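Local structure of ribosomal RNA small subunit methyltransferase D (Escherichia coli, 2FPO) at residues 80-86 / 105-111; 21-27 / 96-102. The protein catalyses transfer of a methyl group from S-adenosyl-L-methionine to N2 of guanine 966 of 16S rRNA in the assembled 30S particle. One frame throughout, in Å; residues are numbered along the deposited sequence. Where two conformers were deposited one is given.

Helix 87-99 ties the two contacts together: it joins the strands of interaction 1, and its C-terminal end is one partner in interaction 2. Leu-97 sits between them, with its CD1 3.5 Å from Val-107 CG2 and its CD2 3.8 Å from Ala-105 CB. Interaction 1 is a regular backbone ladder at one edge of the main sheet, buried along strand 80-83 and more open along 105-111. Interaction 2 lies further out, about 17 Å from the centre of the chain against 11 Å for interaction 1. There, side chains do nearly all the work: leucine against tryptophan, one amide-to-carbonyl bond and a water bridge. Both contacts are only partly buried.

Interaction 1: 80-86 / 105-111; sequences ATLIEMD and ARVVNSN
Arg-106 reaches back across the ladder to its own bridge partner: with chi1 to chi3 p,t,p, its NH2 donates to Thr-81 OG1 at 3.0 Å. The frame is a beta-alpha-beta unit of the Rossmann-like methyltransferase fold, adjacent parallel strands 79-83 and 105-108 joined through helix 87-99. Build both strands extended, axes 4.8 Å apart and 17° from parallel, pairing Ala-80 with Ala-105 through Ile-83 with Val-108. Arg-106 N donates to Ala-80 O (3.1 Å); Leu-82 N to Arg-106 O, Val-108 N to Leu-82 O and Glu-84 N to Val-108 O are each 2.9 Å. Ile-83, m,m, brings CD1 to 3.7 Å from Val-108 CB, and both side chains touch Phe-115 of helix 112-116; Leu-82 and Val-107 occupy the opposite face. Asp-86 and Asn-111 N-cap the next helices, through Val-89 N and Ser-114 N. Glu-84 probably holds the place of the acidic residue that in related methyltransferases usually meets the cofactor ribose; its OE1 accepts from Gly-64 N, its OE2 from Asp-86 N at 3.0 Å.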
loop_
_atom_site.group_PDB
_atom_site.type_symbol
_atom_site.label_atom_id
_atom_site.label_comp_id
_atom_site.label_asym_id
_atom_site.label_seq_id
_atom_site.Cartn_x
_atom_site.Cartn_y
_atom_site.Cartn_z
ATOM N N ALA A 80 -0.837 7.838 -6.877
ATOM C CA ALA A 80 -1.304 6.932 -5.819
ATOM C C ALA A 80 -2.792 7.090 -5.573
ATOM O O ALA A 80 -3.295 8.195 -5.306
ATOM C CB ALA A 80 -0.549 7.147 -4.528
ATOM N N THR A 81 -3.487 5.974 -5.659
ATOM C CA THR A 81 -4.880 5.911 -5.260
ATOM C C THR A 81 -4.901 5.251 -3.878
ATOM O O THR A 81 -4.340 4.155 -3.679
ATOM C CB THR A 81 -5.693 5.122 -6.276
ATOM O OG1 THR A 81 -5.661 5.831 -7.516
ATOM C CG2 THR A 81 -7.155 4.938 -5.805
ATOM N N LEU A 82 -5.495 5.962 -2.926
ATOM C CA LEU A 82 -5.425 5.576 -1.519
ATOM C C LEU A 82 -6.834 5.246 -1.016
ATOM O O LEU A 82 -7.684 6.109 -0.979
ATOM C CB LEU A 82 -4.799 6.702 -0.677
ATOM C CG LEU A 82 -3.436 7.231 -1.190
ATOM C CD1 LEU A 82 -2.980 8.462 -0.401
ATOM C CD2 LEU A 82 -2.355 6.155 -1.159
ATOM N N ILE A 83 -7.054 3.996 -0.625
ATOM C CA ILE A 83 -8.389 3.514 -0.276
ATOM C C ILE A 83 -8.497 3.371 1.257
ATOM O O ILE A 83 -7.637 2.752 1.880
ATOM C CB ILE A 83 -8.742 2.129 -0.912
ATOM C CG1 ILE A 83 -8.413 2.064 -2.417
ATOM C CG2 ILE A 83 -10.261 1.803 -0.669
ATOM C CD1 ILE A 83 -9.002 3.245 -3.213
ATOM N N GLU A 84 -9.532 3.965 1.848
ATOM C CA GLU A 84 -9.623 3.979 3.297
ATOM C C GLU A 84 -11.064 3.979 3.743
ATOM O O GLU A 84 -11.820 4.887 3.401
ATOM C CB GLU A 84 -8.826 5.159 3.904
ATOM C CG GLU A 84 -9.059 5.368 5.460
ATOM C CD GLU A 84 -8.679 4.138 6.287
ATOM O OE1 GLU A 84 -7.618 3.510 5.969
ATOM O OE2 GLU A 84 -9.445 3.755 7.227
HETATM N N MSE A 85 -11.432 2.972 4.538
HETATM C CA MSE A 85 -12.806 2.760 5.013
HETATM C C MSE A 85 -13.267 3.817 6.029
HETATM O O MSE A 85 -14.435 4.203 6.042
HETATM C CB MSE A 85 -12.943 1.341 5.611
HETATM C CG MSE A 85 -14.388 0.847 5.856
HETATM SE SE MSE A 85 -15.020 1.064 7.712
HETATM C CE MSE A 85 -14.938 -0.727 8.282
ATOM N N ASP A 86 -12.354 4.257 6.893
ATOM C CA ASP A 86 -12.701 5.204 7.959
ATOM C C ASP A 86 -12.857 6.650 7.421
ATOM O O ASP A 86 -11.902 7.228 6.883
ATOM C CB ASP A 86 -11.655 5.155 9.086
ATOM C CG ASP A 86 -12.088 5.924 10.323
ATOM O OD1 ASP A 86 -12.301 7.166 10.253
ATOM O OD2 ASP A 86 -12.264 5.284 11.376
ATOM N N ALA A 105 -2.551 12.275 -6.536
ATOM C CA ALA A 105 -3.130 11.302 -5.620
ATOM C C ALA A 105 -4.612 11.552 -5.413
ATOM O O ALA A 105 -5.117 12.661 -5.655
ATOM C CB ALA A 105 -2.392 11.326 -4.274
ATOM N N ARG A 106 -5.328 10.522 -4.999
ATOM C CA ARG A 106 -6.738 10.668 -4.679
ATOM C C ARG A 106 -7.028 9.738 -3.498
ATOM O O ARG A 106 -6.302 8.747 -3.237
ATOM C CB ARG A 106 -7.620 10.256 -5.850
ATOM C CG ARG A 106 -7.439 8.800 -6.270
ATOM C CD ARG A 106 -8.655 8.334 -7.096
ATOM N NE ARG A 106 -8.700 8.982 -8.432
ATOM C CZ ARG A 106 -8.003 8.593 -9.499
ATOM N NH1 ARG A 106 -8.164 9.237 -10.679
ATOM N NH2 ARG A 106 -7.160 7.562 -9.416
ATOM N N VAL A 107 -8.077 10.052 -2.779
ATOM C CA VAL A 107 -8.445 9.256 -1.634
ATOM C C VAL A 107 -9.851 8.853 -1.895
ATOM O O VAL A 107 -10.723 9.704 -2.179
ATOM C CB VAL A 107 -8.379 10.086 -0.327
ATOM C CG1 VAL A 107 -8.904 9.276 0.857
ATOM C CG2 VAL A 107 -6.925 10.617 -0.083
ATOM N N VAL A 108 -10.097 7.565 -1.753
ATOM C CA VAL A 108 -11.430 7.043 -1.893
ATOM C C VAL A 108 -11.867 6.460 -0.524
ATOM O O VAL A 108 -11.197 5.582 0.048
ATOM C CB VAL A 108 -11.487 5.933 -2.982
ATOM C CG1 VAL A 108 -12.868 5.321 -3.056
ATOM C CG2 VAL A 108 -11.036 6.455 -4.402
ATOM N N ASN A 109 -13.005 6.940 -0.036
ATOM C CA ASN A 109 -13.513 6.520 1.273
ATOM C C ASN A 109 -14.352 5.284 1.032
ATOM O O ASN A 109 -15.541 5.377 0.767
ATOM C CB ASN A 109 -14.332 7.637 1.928
ATOM C CG ASN A 109 -14.858 7.252 3.332
ATOM O OD1 ASN A 109 -14.410 6.265 3.951
ATOM N ND2 ASN A 109 -15.801 8.031 3.825
ATOM N N SER A 110 -13.724 4.118 1.088
ATOM C CA SER A 110 -14.446 2.873 0.786
ATOM C C SER A 110 -13.745 1.751 1.515
ATOM O O SER A 110 -12.520 1.812 1.748
ATOM C CB SER A 110 -14.421 2.573 -0.738
ATOM O OG SER A 110 -14.998 1.277 -1.016
ATOM N N ASN A 111 -14.484 0.725 1.857
ATOM C CA ASN A 111 -13.835 -0.534 2.200
ATOM C C ASN A 111 -13.229 -1.175 0.934
ATOM O O ASN A 111 -13.714 -0.940 -0.193
ATOM C CB ASN A 111 -14.824 -1.476 2.924
ATOM C CG ASN A 111 -15.919 -2.005 2.008
ATOM O OD1 ASN A 111 -15.784 -3.077 1.445
ATOM N ND2 ASN A 111 -16.964 -1.216 1.796
#

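Interaction 2: 21-27 / 96-102; sequences WRGRKLP and NLATLKA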
loop_
_atom_site.group_PDB
_atom_site.type_symbol
_atom_site.label_atom_id
_atom_site.label_comp_id
_atom_site.label_asym_id
_atom_site.label_seq_id
_atom_site.Cartn_x
_atom_site.Cartn_y
_atom_site.Cartn_z
ATOM N N TRP A 21 9.791 14.924 0.480
ATOM C CA TRP A 21 9.301 15.439 1.767
ATOM C C TRP A 21 9.975 14.786 2.946
ATOM O O TRP A 21 9.411 14.703 4.033
ATOM C CB TRP A 21 7.775 15.314 1.891
ATOM C CG TRP A 21 7.041 15.904 0.732
ATOM C CD1 TRP A 21 7.160 17.167 0.240
ATOM C CD2 TRP A 21 6.086 15.233 -0.089
ATOM N NE1 TRP A 21 6.321 17.330 -0.842
ATOM C CE2 TRP A 21 5.649 16.154 -1.062
ATOM C CE3 TRP A 21 5.541 13.943 -0.087
ATOM C CZ2 TRP A 21 4.696 15.819 -2.035
ATOM C CZ3 TRP A 21 4.597 13.617 -1.041
ATOM C CH2 TRP A 21 4.190 14.546 -2.010
ATOM N N ARG A 22 11.198 14.328 2.717
ATOM C CA ARG A 22 11.959 13.606 3.728
ATOM C C ARG A 22 12.067 14.516 4.924
ATOM O O ARG A 22 12.423 15.691 4.780
ATOM C CB ARG A 22 13.345 13.265 3.183
ATOM C CG ARG A 22 14.366 12.965 4.224
ATOM C CD ARG A 22 15.672 12.541 3.586
ATOM N NE ARG A 22 16.445 13.683 3.093
ATOM C CZ ARG A 22 17.488 14.215 3.721
ATOM N NH1 ARG A 22 18.134 15.250 3.181
ATOM N NH2 ARG A 22 17.879 13.737 4.894
ATOM N N GLY A 23 11.714 13.990 6.089
ATOM C CA GLY A 23 11.765 14.773 7.319
ATOM C C GLY A 23 10.517 15.619 7.578
ATOM O O GLY A 23 10.414 16.240 8.633
ATOM N N ARG A 24 9.579 15.665 6.630
ATOM C CA ARG A 24 8.338 16.426 6.852
ATOM C C ARG A 24 7.437 15.635 7.799
ATOM O O ARG A 24 7.295 14.430 7.642
ATOM C CB ARG A 24 7.594 16.749 5.527
ATOM C CG ARG A 24 8.328 17.765 4.596
ATOM C CD ARG A 24 8.172 19.214 5.058
ATOM N NE ARG A 24 6.774 19.595 5.131
ATOM C CZ ARG A 24 6.081 20.077 4.101
ATOM N NH1 ARG A 24 6.683 20.257 2.923
ATOM N NH2 ARG A 24 4.798 20.403 4.250
ATOM N N LYS A 25 6.840 16.328 8.768
ATOM C CA LYS A 25 5.990 15.733 9.809
ATOM C C LYS A 25 4.510 16.092 9.552
ATOM O O LYS A 25 4.221 17.262 9.261
ATOM C CB LYS A 25 6.429 16.270 11.182
ATOM C CG LYS A 25 7.942 16.487 11.323
ATOM C CD LYS A 25 8.352 16.868 12.741
ATOM C CE LYS A 25 9.854 17.109 12.843
ATOM N NZ LYS A 25 10.653 15.872 12.553
ATOM N N LEU A 26 3.602 15.113 9.686
ATOM C CA LEU A 26 2.155 15.276 9.393
ATOM C C LEU A 26 1.238 14.698 10.486
ATOM O O LEU A 26 1.525 13.639 11.027
ATOM C CB LEU A 26 1.793 14.615 8.043
ATOM C CG LEU A 26 2.428 15.110 6.736
ATOM C CD1 LEU A 26 2.142 14.118 5.650
ATOM C CD2 LEU A 26 1.963 16.501 6.307
ATOM N N PRO A 27 0.116 15.388 10.803
ATOM C CA PRO A 27 -0.802 14.927 11.861
ATOM C C PRO A 27 -1.711 13.778 11.407
ATOM O O PRO A 27 -2.287 13.848 10.327
ATOM C CB PRO A 27 -1.646 16.164 12.136
ATOM C CG PRO A 27 -1.738 16.806 10.806
ATOM C CD PRO A 27 -0.361 16.644 10.199
ATOM N N ASN A 96 -3.737 16.110 4.538
ATOM C CA ASN A 96 -2.281 15.981 4.474
ATOM C C ASN A 96 -1.769 16.053 3.066
ATOM O O ASN A 96 -0.723 16.632 2.841
ATOM C CB ASN A 96 -1.769 14.729 5.194
ATOM C CG ASN A 96 -2.004 14.794 6.678
ATOM O OD1 ASN A 96 -2.125 15.878 7.240
ATOM N ND2 ASN A 96 -2.072 13.642 7.326
ATOM N N LEU A 97 -2.513 15.505 2.105
ATOM C CA LEU A 97 -2.139 15.675 0.703
ATOM C C LEU A 97 -2.170 17.144 0.251
ATOM O O LEU A 97 -1.351 17.570 -0.578
ATOM C CB LEU A 97 -3.043 14.835 -0.209
ATOM C CG LEU A 97 -2.867 13.308 -0.136
ATOM C CD1 LEU A 97 -4.106 12.621 -0.696
ATOM C CD2 LEU A 97 -1.594 12.813 -0.847
ATOM N N ALA A 98 -3.128 17.906 0.774
ATOM C CA ALA A 98 -3.247 19.325 0.437
ATOM C C ALA A 98 -2.051 20.128 0.998
ATOM O O ALA A 98 -1.462 20.951 0.290
ATOM C CB ALA A 98 -4.600 19.873 0.914
ATOM N N THR A 99 -1.664 19.851 2.238
ATOM C CA THR A 99 -0.441 20.404 2.852
ATOM C C THR A 99 0.830 20.201 2.003
ATOM O O THR A 99 1.617 21.129 1.800
ATOM C CB THR A 99 -0.211 19.770 4.231
ATOM O OG1 THR A 99 -1.250 20.202 5.116
ATOM C CG2 THR A 99 1.138 20.153 4.801
ATOM N N LEU A 100 1.005 18.981 1.514
ATOM C CA LEU A 100 2.150 18.582 0.727
ATOM C C LEU A 100 2.042 19.032 -0.724
ATOM O O LEU A 100 3.013 18.888 -1.483
ATOM C CB LEU A 100 2.300 17.051 0.789
ATOM C CG LEU A 100 2.560 16.433 2.162
ATOM C CD1 LEU A 100 2.452 14.876 2.108
ATOM C CD2 LEU A 100 3.936 16.904 2.721
ATOM N N LYS A 101 0.865 19.565 -1.096
ATOM C CA LYS A 101 0.587 20.025 -2.463
ATOM C C LYS A 101 0.687 18.848 -3.423
ATOM O O LYS A 101 1.146 19.003 -4.566
ATOM C CB LYS A 101 1.573 21.137 -2.915
ATOM C CG LYS A 101 1.170 22.570 -2.609
ATOM C CD LYS A 101 2.400 23.479 -2.744
ATOM C CE LYS A 101 2.050 24.946 -2.886
ATOM N NZ LYS A 101 1.160 25.437 -1.795
ATOM N N ALA A 102 0.244 17.675 -2.972
ATOM C CA ALA A 102 0.357 16.481 -3.780
ATOM C C ALA A 102 -0.951 16.290 -4.545
ATOM O O ALA A 102 -1.937 15.747 -4.001
ATOM C CB ALA A 102 0.674 15.287 -2.908
HETATM O O HOH W 1 4.413 21.982 1.506
#
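Leu-100 is the main bump here. Its CD2 presses on one face of the Trp-21 indole, 3.9 Å from the centroid of the five-membered ring in a CH-pi contact, and lies over a face of the Arg-24 guanidinium, 3.9 Å from NH2. Its CD1 meets Leu-26 CD1 at 3.6 Å, so Trp-21, Arg-24 and Leu-26 form the hollow it fills. At the indole's far end, Trp-21 CH2 touches Ala-102 CB at 3.7 Å. Thr-99 CG2 touches both Arg-24 NH2 (3.7 Å) and Leu-26 CD2 (4.0 Å), and a water links Arg-24 NH1 to Thr-99 O. Leu-26 CD1 rests on Asn-96 CB at 4.0 Å, beside the one direct hydrogen bond, Asn-96 ND2 to Pro-27 O (3.0 Å). A type II turn from Trp-21 to Arg-24, with Gly-23 at positive phi, brings both to the same side. The turn and strand 25-27, which pairs antiparallel with 13-15, thus cover the Schellman-capped end of helix 87-99, on the outside of a Rossmann-like methyltransferase domain.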